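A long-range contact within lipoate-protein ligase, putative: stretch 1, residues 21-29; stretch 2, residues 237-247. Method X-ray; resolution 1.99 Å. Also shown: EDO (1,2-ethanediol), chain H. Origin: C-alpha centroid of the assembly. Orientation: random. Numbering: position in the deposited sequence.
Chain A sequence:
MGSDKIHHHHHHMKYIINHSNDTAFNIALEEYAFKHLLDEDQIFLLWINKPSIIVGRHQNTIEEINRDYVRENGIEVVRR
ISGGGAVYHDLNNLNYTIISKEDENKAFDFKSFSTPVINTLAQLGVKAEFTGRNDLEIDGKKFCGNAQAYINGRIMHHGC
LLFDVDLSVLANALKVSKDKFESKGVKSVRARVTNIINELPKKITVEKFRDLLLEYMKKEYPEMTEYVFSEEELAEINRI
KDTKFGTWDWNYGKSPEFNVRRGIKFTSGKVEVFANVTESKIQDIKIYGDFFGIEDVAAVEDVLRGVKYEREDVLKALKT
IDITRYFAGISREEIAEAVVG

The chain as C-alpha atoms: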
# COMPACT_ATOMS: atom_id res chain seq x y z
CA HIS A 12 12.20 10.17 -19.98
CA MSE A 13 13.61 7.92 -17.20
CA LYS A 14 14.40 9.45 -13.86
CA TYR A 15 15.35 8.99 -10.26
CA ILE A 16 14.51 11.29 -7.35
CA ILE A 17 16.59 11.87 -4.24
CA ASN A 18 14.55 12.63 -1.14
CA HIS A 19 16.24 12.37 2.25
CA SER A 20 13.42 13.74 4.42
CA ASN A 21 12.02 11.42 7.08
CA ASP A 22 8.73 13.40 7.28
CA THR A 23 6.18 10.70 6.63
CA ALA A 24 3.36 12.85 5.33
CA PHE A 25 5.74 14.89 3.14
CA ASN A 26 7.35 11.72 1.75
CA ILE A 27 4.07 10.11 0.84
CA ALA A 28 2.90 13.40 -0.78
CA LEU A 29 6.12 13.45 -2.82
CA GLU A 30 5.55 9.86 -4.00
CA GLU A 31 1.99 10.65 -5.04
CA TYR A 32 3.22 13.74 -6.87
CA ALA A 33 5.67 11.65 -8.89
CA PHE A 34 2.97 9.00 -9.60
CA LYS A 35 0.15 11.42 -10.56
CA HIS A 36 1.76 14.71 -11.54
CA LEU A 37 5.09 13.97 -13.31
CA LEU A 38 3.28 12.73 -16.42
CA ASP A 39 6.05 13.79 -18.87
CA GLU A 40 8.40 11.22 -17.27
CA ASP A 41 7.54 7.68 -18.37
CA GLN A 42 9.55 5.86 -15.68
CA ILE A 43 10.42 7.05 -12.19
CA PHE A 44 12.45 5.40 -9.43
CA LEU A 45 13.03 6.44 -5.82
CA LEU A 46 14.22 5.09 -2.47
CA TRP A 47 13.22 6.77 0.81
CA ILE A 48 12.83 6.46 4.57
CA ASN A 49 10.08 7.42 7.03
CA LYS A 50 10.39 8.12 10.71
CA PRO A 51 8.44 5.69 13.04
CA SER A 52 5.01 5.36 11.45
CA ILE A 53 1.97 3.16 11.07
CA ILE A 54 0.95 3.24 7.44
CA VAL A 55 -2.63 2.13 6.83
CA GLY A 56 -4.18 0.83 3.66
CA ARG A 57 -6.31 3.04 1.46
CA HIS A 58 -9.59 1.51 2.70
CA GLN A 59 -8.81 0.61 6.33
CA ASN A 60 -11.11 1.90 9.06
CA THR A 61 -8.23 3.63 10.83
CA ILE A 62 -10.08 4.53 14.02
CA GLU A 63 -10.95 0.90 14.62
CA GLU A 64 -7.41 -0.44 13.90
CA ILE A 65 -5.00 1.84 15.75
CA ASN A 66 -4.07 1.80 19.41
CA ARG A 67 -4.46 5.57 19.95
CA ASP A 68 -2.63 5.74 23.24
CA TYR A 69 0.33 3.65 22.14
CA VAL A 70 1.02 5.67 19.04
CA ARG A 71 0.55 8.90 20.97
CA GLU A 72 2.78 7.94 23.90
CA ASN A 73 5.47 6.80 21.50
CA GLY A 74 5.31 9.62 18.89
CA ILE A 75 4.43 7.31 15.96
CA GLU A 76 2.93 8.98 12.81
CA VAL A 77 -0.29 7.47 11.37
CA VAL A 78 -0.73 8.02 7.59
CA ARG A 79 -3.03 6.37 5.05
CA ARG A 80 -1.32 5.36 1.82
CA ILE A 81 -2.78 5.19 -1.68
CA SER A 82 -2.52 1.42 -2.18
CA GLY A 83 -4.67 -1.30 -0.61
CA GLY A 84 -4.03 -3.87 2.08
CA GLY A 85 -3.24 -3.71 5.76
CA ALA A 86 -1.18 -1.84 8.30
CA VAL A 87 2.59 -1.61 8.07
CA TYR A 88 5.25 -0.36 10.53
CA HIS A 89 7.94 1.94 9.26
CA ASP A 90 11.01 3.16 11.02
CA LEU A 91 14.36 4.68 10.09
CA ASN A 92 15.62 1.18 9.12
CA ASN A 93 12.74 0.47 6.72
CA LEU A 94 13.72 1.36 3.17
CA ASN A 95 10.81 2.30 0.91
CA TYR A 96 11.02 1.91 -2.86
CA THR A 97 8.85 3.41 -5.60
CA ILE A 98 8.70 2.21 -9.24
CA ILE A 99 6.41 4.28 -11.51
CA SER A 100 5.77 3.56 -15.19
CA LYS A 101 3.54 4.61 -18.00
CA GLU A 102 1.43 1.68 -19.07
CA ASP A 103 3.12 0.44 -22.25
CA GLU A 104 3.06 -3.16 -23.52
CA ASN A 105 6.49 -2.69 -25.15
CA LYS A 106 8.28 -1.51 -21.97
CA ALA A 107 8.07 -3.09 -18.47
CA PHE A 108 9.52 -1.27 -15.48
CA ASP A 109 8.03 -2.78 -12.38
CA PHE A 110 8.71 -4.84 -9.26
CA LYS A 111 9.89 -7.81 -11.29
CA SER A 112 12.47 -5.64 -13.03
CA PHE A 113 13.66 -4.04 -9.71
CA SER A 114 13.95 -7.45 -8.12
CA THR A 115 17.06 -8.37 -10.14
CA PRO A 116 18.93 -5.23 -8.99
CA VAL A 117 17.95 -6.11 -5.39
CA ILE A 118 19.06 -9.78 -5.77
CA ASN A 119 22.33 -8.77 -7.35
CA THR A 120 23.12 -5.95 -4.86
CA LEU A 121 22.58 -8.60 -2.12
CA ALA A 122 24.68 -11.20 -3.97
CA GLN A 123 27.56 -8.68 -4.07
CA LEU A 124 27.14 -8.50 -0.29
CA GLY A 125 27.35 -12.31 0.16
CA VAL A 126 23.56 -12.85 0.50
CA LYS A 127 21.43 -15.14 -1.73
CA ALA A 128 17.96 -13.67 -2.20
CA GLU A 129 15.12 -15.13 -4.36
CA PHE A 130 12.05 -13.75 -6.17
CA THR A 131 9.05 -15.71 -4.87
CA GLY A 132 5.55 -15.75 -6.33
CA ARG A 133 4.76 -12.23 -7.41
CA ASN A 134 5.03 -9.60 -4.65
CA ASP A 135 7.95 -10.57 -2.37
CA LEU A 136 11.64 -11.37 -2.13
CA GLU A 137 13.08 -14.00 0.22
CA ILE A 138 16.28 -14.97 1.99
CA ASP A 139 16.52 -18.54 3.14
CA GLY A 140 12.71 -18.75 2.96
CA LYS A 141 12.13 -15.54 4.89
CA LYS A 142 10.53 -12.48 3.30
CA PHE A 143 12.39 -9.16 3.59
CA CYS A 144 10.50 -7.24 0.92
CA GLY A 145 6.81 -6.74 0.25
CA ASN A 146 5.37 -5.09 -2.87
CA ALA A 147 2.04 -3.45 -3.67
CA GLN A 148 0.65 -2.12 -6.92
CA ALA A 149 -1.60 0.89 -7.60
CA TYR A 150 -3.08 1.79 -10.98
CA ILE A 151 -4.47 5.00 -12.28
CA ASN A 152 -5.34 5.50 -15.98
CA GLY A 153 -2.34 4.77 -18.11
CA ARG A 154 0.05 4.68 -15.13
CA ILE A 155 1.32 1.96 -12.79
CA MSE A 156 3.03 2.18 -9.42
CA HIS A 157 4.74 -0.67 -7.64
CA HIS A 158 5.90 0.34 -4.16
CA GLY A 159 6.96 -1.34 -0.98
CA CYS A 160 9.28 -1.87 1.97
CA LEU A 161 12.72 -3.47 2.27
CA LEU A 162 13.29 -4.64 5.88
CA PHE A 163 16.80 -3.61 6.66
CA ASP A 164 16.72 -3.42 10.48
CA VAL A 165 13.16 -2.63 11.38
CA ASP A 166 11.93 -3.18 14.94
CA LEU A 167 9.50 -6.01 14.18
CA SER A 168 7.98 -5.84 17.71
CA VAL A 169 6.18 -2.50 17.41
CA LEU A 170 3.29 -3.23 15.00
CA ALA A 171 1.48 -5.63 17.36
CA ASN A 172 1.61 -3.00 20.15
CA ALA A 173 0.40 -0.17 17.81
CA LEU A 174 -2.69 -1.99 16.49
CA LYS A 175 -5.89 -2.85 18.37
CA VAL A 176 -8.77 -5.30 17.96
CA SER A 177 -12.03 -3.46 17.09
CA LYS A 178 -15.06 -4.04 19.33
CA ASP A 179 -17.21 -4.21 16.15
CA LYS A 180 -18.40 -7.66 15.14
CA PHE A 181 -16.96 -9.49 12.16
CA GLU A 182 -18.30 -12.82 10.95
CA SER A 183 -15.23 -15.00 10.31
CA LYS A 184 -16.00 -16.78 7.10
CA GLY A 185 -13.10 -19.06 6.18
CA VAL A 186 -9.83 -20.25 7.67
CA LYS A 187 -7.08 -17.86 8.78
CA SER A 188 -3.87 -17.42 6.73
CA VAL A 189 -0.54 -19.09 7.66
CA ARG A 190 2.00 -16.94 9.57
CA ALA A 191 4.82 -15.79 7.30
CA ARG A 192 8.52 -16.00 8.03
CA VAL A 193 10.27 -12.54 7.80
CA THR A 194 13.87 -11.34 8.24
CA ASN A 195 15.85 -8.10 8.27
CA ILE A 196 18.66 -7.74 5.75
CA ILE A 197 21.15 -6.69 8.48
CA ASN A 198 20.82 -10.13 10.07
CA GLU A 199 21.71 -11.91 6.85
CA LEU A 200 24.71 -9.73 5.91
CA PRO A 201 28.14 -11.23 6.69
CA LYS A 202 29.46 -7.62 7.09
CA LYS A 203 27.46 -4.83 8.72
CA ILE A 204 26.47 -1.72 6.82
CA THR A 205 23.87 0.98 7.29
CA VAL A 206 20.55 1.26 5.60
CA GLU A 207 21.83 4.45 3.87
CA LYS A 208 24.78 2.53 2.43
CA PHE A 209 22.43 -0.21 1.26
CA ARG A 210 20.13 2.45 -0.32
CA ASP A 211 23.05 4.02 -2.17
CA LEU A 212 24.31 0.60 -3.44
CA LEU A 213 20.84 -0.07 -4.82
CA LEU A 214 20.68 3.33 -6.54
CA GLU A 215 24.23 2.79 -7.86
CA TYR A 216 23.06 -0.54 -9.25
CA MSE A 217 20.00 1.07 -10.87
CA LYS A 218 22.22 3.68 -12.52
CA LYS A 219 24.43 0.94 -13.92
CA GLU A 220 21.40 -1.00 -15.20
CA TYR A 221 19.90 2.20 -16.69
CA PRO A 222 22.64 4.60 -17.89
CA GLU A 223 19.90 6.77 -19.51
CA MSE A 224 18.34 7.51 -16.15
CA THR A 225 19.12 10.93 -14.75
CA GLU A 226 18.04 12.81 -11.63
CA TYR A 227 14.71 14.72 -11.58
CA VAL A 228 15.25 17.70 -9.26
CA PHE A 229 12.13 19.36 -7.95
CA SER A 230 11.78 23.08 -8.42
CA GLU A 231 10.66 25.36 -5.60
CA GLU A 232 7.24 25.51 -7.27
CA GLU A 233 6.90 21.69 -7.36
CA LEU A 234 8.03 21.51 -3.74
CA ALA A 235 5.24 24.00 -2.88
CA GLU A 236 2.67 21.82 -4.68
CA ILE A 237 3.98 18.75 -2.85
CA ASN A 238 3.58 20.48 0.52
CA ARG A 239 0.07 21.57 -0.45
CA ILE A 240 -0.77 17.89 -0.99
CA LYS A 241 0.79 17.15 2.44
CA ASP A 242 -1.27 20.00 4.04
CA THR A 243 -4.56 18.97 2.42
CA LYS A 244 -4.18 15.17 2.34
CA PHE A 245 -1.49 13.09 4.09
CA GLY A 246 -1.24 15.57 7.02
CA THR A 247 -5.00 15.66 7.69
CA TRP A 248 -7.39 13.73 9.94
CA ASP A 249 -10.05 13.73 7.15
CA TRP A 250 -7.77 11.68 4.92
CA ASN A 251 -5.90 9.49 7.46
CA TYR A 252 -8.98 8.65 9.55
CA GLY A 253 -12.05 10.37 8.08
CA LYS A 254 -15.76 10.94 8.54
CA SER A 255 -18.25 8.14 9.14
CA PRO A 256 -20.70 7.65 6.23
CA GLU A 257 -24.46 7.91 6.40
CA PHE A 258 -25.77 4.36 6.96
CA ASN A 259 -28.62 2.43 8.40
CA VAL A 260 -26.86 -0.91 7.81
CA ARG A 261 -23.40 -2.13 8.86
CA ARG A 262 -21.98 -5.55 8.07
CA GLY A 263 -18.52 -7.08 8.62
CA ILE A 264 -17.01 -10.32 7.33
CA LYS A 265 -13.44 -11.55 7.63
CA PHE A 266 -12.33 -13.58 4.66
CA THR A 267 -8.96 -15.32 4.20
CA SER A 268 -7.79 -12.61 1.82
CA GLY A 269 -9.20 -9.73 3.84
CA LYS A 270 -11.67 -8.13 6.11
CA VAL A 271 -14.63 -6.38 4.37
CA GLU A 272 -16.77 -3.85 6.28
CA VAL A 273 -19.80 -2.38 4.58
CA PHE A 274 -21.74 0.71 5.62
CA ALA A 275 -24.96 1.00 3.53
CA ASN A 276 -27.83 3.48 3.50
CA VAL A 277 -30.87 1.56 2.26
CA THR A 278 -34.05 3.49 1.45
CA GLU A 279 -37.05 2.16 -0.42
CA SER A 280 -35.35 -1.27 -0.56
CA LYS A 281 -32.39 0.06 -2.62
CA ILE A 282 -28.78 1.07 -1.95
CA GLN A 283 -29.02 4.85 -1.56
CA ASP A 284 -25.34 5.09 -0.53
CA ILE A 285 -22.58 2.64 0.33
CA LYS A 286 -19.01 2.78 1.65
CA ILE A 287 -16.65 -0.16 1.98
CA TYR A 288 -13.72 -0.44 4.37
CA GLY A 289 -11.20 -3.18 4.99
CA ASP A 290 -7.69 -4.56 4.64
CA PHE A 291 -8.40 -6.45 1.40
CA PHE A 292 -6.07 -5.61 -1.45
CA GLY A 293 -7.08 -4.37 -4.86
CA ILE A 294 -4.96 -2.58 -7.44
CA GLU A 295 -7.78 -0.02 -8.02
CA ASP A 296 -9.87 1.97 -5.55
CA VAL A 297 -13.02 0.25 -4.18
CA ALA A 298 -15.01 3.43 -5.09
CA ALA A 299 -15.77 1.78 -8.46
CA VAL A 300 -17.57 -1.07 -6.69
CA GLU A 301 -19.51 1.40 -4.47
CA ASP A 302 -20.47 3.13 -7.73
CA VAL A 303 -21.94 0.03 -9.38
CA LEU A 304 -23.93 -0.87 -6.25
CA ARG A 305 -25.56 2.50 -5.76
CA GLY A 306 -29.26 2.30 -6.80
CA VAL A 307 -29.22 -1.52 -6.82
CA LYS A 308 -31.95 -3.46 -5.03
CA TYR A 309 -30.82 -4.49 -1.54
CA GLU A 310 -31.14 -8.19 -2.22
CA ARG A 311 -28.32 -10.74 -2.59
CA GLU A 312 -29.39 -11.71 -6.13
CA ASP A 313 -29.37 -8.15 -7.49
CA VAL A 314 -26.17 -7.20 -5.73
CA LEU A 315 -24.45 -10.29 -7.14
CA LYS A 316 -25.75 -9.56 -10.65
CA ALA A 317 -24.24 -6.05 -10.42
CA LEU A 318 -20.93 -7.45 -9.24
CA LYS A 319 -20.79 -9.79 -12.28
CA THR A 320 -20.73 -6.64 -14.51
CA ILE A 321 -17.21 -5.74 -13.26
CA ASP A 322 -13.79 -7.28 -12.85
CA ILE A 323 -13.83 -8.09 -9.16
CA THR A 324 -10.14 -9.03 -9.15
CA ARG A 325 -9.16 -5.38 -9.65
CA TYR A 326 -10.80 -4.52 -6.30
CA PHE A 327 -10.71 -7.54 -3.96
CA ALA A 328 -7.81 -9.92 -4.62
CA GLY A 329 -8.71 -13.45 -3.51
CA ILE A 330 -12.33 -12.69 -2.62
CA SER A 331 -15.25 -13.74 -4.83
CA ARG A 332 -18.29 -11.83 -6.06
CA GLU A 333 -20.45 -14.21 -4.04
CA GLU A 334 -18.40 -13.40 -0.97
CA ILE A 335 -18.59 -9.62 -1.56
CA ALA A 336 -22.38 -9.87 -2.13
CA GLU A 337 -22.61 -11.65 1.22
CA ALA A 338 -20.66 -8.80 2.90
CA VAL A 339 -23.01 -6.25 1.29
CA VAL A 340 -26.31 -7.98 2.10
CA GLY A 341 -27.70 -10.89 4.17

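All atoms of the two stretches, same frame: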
# COMPACT_ATOMS: atom_id res chain seq x y z
N ASN A 21 12.70 12.51 6.37
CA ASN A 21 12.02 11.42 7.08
C ASN A 21 10.58 11.77 7.51
O ASN A 21 9.94 10.99 8.26
CB ASN A 21 12.85 10.97 8.29
CG ASN A 21 14.24 10.47 7.91
OD1 ASN A 21 14.44 9.72 6.94
ND2 ASN A 21 15.21 10.89 8.66
N ASP A 22 10.08 12.91 7.02
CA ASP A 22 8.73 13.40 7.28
C ASP A 22 7.68 12.58 6.52
O ASP A 22 7.48 12.75 5.33
CB ASP A 22 8.69 14.90 6.92
CG ASP A 22 7.35 15.63 7.28
OD1 ASP A 22 6.26 15.05 7.32
OD2 ASP A 22 7.41 16.87 7.45
N THR A 23 7.01 11.70 7.25
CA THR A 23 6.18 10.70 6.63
C THR A 23 5.15 11.30 5.67
O THR A 23 5.03 10.88 4.51
CB THR A 23 5.48 9.80 7.70
OG1 THR A 23 6.46 9.20 8.55
CG2 THR A 23 4.66 8.71 7.03
N ALA A 24 4.39 12.25 6.15
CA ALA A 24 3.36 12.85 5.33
C ALA A 24 3.92 13.57 4.09
O ALA A 24 3.35 13.46 3.00
CB ALA A 24 2.52 13.78 6.15
N PHE A 25 5.06 14.25 4.24
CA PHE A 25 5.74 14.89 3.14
C PHE A 25 6.19 13.85 2.10
O PHE A 25 6.00 14.01 0.88
CB PHE A 25 6.95 15.72 3.64
CG PHE A 25 7.79 16.25 2.51
CD1 PHE A 25 7.37 17.36 1.80
CD2 PHE A 25 8.94 15.59 2.12
CE1 PHE A 25 8.12 17.82 0.73
CE2 PHE A 25 9.68 16.03 1.04
CZ PHE A 25 9.25 17.14 0.33
N ASN A 26 6.79 12.77 2.59
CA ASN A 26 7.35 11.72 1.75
C ASN A 26 6.29 11.04 0.90
O ASN A 26 6.53 10.69 -0.30
CB ASN A 26 8.06 10.67 2.59
CG ASN A 26 9.42 11.13 3.17
OD1 ASN A 26 9.98 12.19 2.80
ND2 ASN A 26 9.95 10.33 4.13
N ILE A 27 5.14 10.79 1.52
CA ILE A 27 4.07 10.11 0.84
C ILE A 27 3.47 11.07 -0.20
O ILE A 27 3.14 10.65 -1.33
CB ILE A 27 3.10 9.48 1.84
CG1 ILE A 27 3.80 8.31 2.55
CG2 ILE A 27 1.83 8.92 1.19
CD1 ILE A 27 2.97 7.74 3.66
N ALA A 28 3.36 12.36 0.18
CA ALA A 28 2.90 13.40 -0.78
C ALA A 28 3.83 13.47 -2.02
O ALA A 28 3.38 13.59 -3.19
CB ALA A 28 2.81 14.75 -0.08
N LEU A 29 5.14 13.36 -1.77
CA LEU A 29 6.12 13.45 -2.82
C LEU A 29 5.98 12.26 -3.75
O LEU A 29 6.06 12.42 -4.97
CB LEU A 29 7.54 13.58 -2.23
CG LEU A 29 8.70 13.81 -3.21
CD1 LEU A 29 9.77 14.56 -2.59
CD2 LEU A 29 9.27 12.49 -3.80
N ILE A 237 3.83 19.91 -3.70
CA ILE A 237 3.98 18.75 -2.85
C ILE A 237 3.55 19.01 -1.40
O ILE A 237 2.82 18.24 -0.82
CB ILE A 237 5.41 18.17 -2.92
CG1 ILE A 237 5.63 17.54 -4.30
CG2 ILE A 237 5.64 17.10 -1.81
CD1 ILE A 237 7.07 17.25 -4.60
N ASN A 238 3.99 20.11 -0.84
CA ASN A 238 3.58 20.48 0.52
C ASN A 238 2.10 20.81 0.65
O ASN A 238 1.48 20.53 1.69
CB ASN A 238 4.50 21.61 1.06
CG ASN A 238 5.85 21.06 1.62
OD1 ASN A 238 5.83 20.24 2.52
ND2 ASN A 238 6.98 21.50 1.08
N ARG A 239 1.52 21.41 -0.39
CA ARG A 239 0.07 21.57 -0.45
C ARG A 239 -0.67 20.22 -0.33
O ARG A 239 -1.68 20.11 0.34
CB ARG A 239 -0.33 22.32 -1.74
CG ARG A 239 -1.85 22.58 -1.92
CD ARG A 239 -2.33 23.82 -1.12
N ILE A 240 -0.20 19.23 -1.06
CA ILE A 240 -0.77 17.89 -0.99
C ILE A 240 -0.59 17.28 0.42
O ILE A 240 -1.48 16.64 0.92
CB ILE A 240 -0.16 16.93 -2.05
CG1 ILE A 240 -0.53 17.43 -3.46
CG2 ILE A 240 -0.67 15.47 -1.82
CD1 ILE A 240 0.09 16.67 -4.61
N LYS A 241 0.59 17.47 1.02
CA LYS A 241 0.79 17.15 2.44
C LYS A 241 -0.23 17.86 3.35
O LYS A 241 -0.90 17.20 4.15
CB LYS A 241 2.24 17.48 2.85
CG LYS A 241 2.57 17.23 4.33
CD LYS A 241 3.87 17.94 4.83
CE LYS A 241 4.19 17.52 6.30
NZ LYS A 241 5.25 18.34 6.99
N ASP A 242 -0.40 19.17 3.17
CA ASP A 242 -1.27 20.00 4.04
C ASP A 242 -2.77 19.68 3.88
O ASP A 242 -3.54 19.85 4.82
CB ASP A 242 -1.07 21.50 3.77
CG ASP A 242 0.29 22.02 4.22
OD1 ASP A 242 1.01 21.32 4.97
OD2 ASP A 242 0.64 23.14 3.79
N THR A 243 -3.19 19.26 2.70
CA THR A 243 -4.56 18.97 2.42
C THR A 243 -4.91 17.50 2.36
O THR A 243 -6.09 17.16 2.36
CB THR A 243 -5.02 19.61 1.09
OG1 THR A 243 -4.36 18.97 0.01
CG2 THR A 243 -4.74 21.13 1.10
N LYS A 244 -3.92 16.61 2.36
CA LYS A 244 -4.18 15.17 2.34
C LYS A 244 -3.47 14.38 3.46
O LYS A 244 -4.04 14.17 4.56
CB LYS A 244 -3.91 14.63 0.92
CG LYS A 244 -4.37 13.18 0.67
CD LYS A 244 -4.38 12.84 -0.82
CE LYS A 244 -4.78 11.43 -1.06
NZ LYS A 244 -4.96 11.06 -2.48
N PHE A 245 -2.21 14.01 3.23
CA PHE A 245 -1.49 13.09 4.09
C PHE A 245 -1.23 13.60 5.52
O PHE A 245 -0.98 12.81 6.42
CB PHE A 245 -0.20 12.63 3.35
CG PHE A 245 -0.50 11.95 2.02
CD1 PHE A 245 -1.05 10.68 2.00
CD2 PHE A 245 -0.32 12.61 0.81
CE1 PHE A 245 -1.37 10.09 0.81
CE2 PHE A 245 -0.64 12.02 -0.36
CZ PHE A 245 -1.16 10.75 -0.38
N GLY A 246 -1.28 14.92 5.70
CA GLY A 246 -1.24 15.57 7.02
C GLY A 246 -2.57 15.83 7.71
O GLY A 246 -2.59 16.47 8.76
N THR A 247 -3.68 15.36 7.14
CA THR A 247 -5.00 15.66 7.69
C THR A 247 -5.69 14.44 8.32
O THR A 247 -5.58 13.34 7.82
CB THR A 247 -5.98 16.25 6.64
OG1 THR A 247 -6.25 15.29 5.59
CG2 THR A 247 -5.42 17.52 6.05
C1 EDO H . -6.94 13.77 -4.42
O1 EDO H . -5.86 12.85 -4.25
C2 EDO H . -7.93 13.62 -3.28
O2 EDO H . -7.56 12.56 -2.39

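The one polar link in this contact is a salt bridge to a carboxylate that also caps a helix: Asp22, the N-cap residue of helix 23-29, receives Lys241 across more than 200 residues of sequence. Lys241 NZ donates to Asp22 OD2 at 2.7 Å, while Asp22 OD1 accepts a weak capping bond from Phe25 N at 3.4 Å. One carboxylate thus serves both its own helix and the neighbouring one. Lys241 reaches it fully extended, all four chi angles t, and its aliphatic stem is used on the way: CG lies 3.9 Å from Ala24 CB, and CD 4.0 Å from Phe25 CB.

The two helices cross at 116°, their axes approaching to 8.3 Å. Where the backbones come closest, the first helix presents alanines. Ala24 and Ala28, one turn apart, both point toward the second stretch, and their CA atoms lie 5.0 Å from Phe245 CA and 5.4 Å from Lys241 CA respectively. Ala28 is the knob, seated among Ile237, Ile240, Lys241 and Phe245; its CB comes within 3.6 Å of Ile237 O, so methyl meets backbone directly. Ala24 CB does likewise against Phe245 O, also at 3.6 Å.

Larger apolar groups fill the space around this alanine seam. Ile237 CG2 packs against Phe25 CE1 at 3.6 Å and Leu29 CB at 4.0 Å. At the edge of the Phe25 ring, Asn238 OD1 stands 3.3 Å from CD1, a favourable place for an oxygen because the ring hydrogens carry slight positive charge. The Phe245 ring offers a face instead: Ile27 CG2 sits 3.6 Å from the centroid of that ring in a CH-pi contact. Phe245 closes a wider pi-type turn at 241-245, and Gly246 N bonds to Lys241 O at 2.8 Å. An ideal CB on Gly246 would clash with that same oxygen.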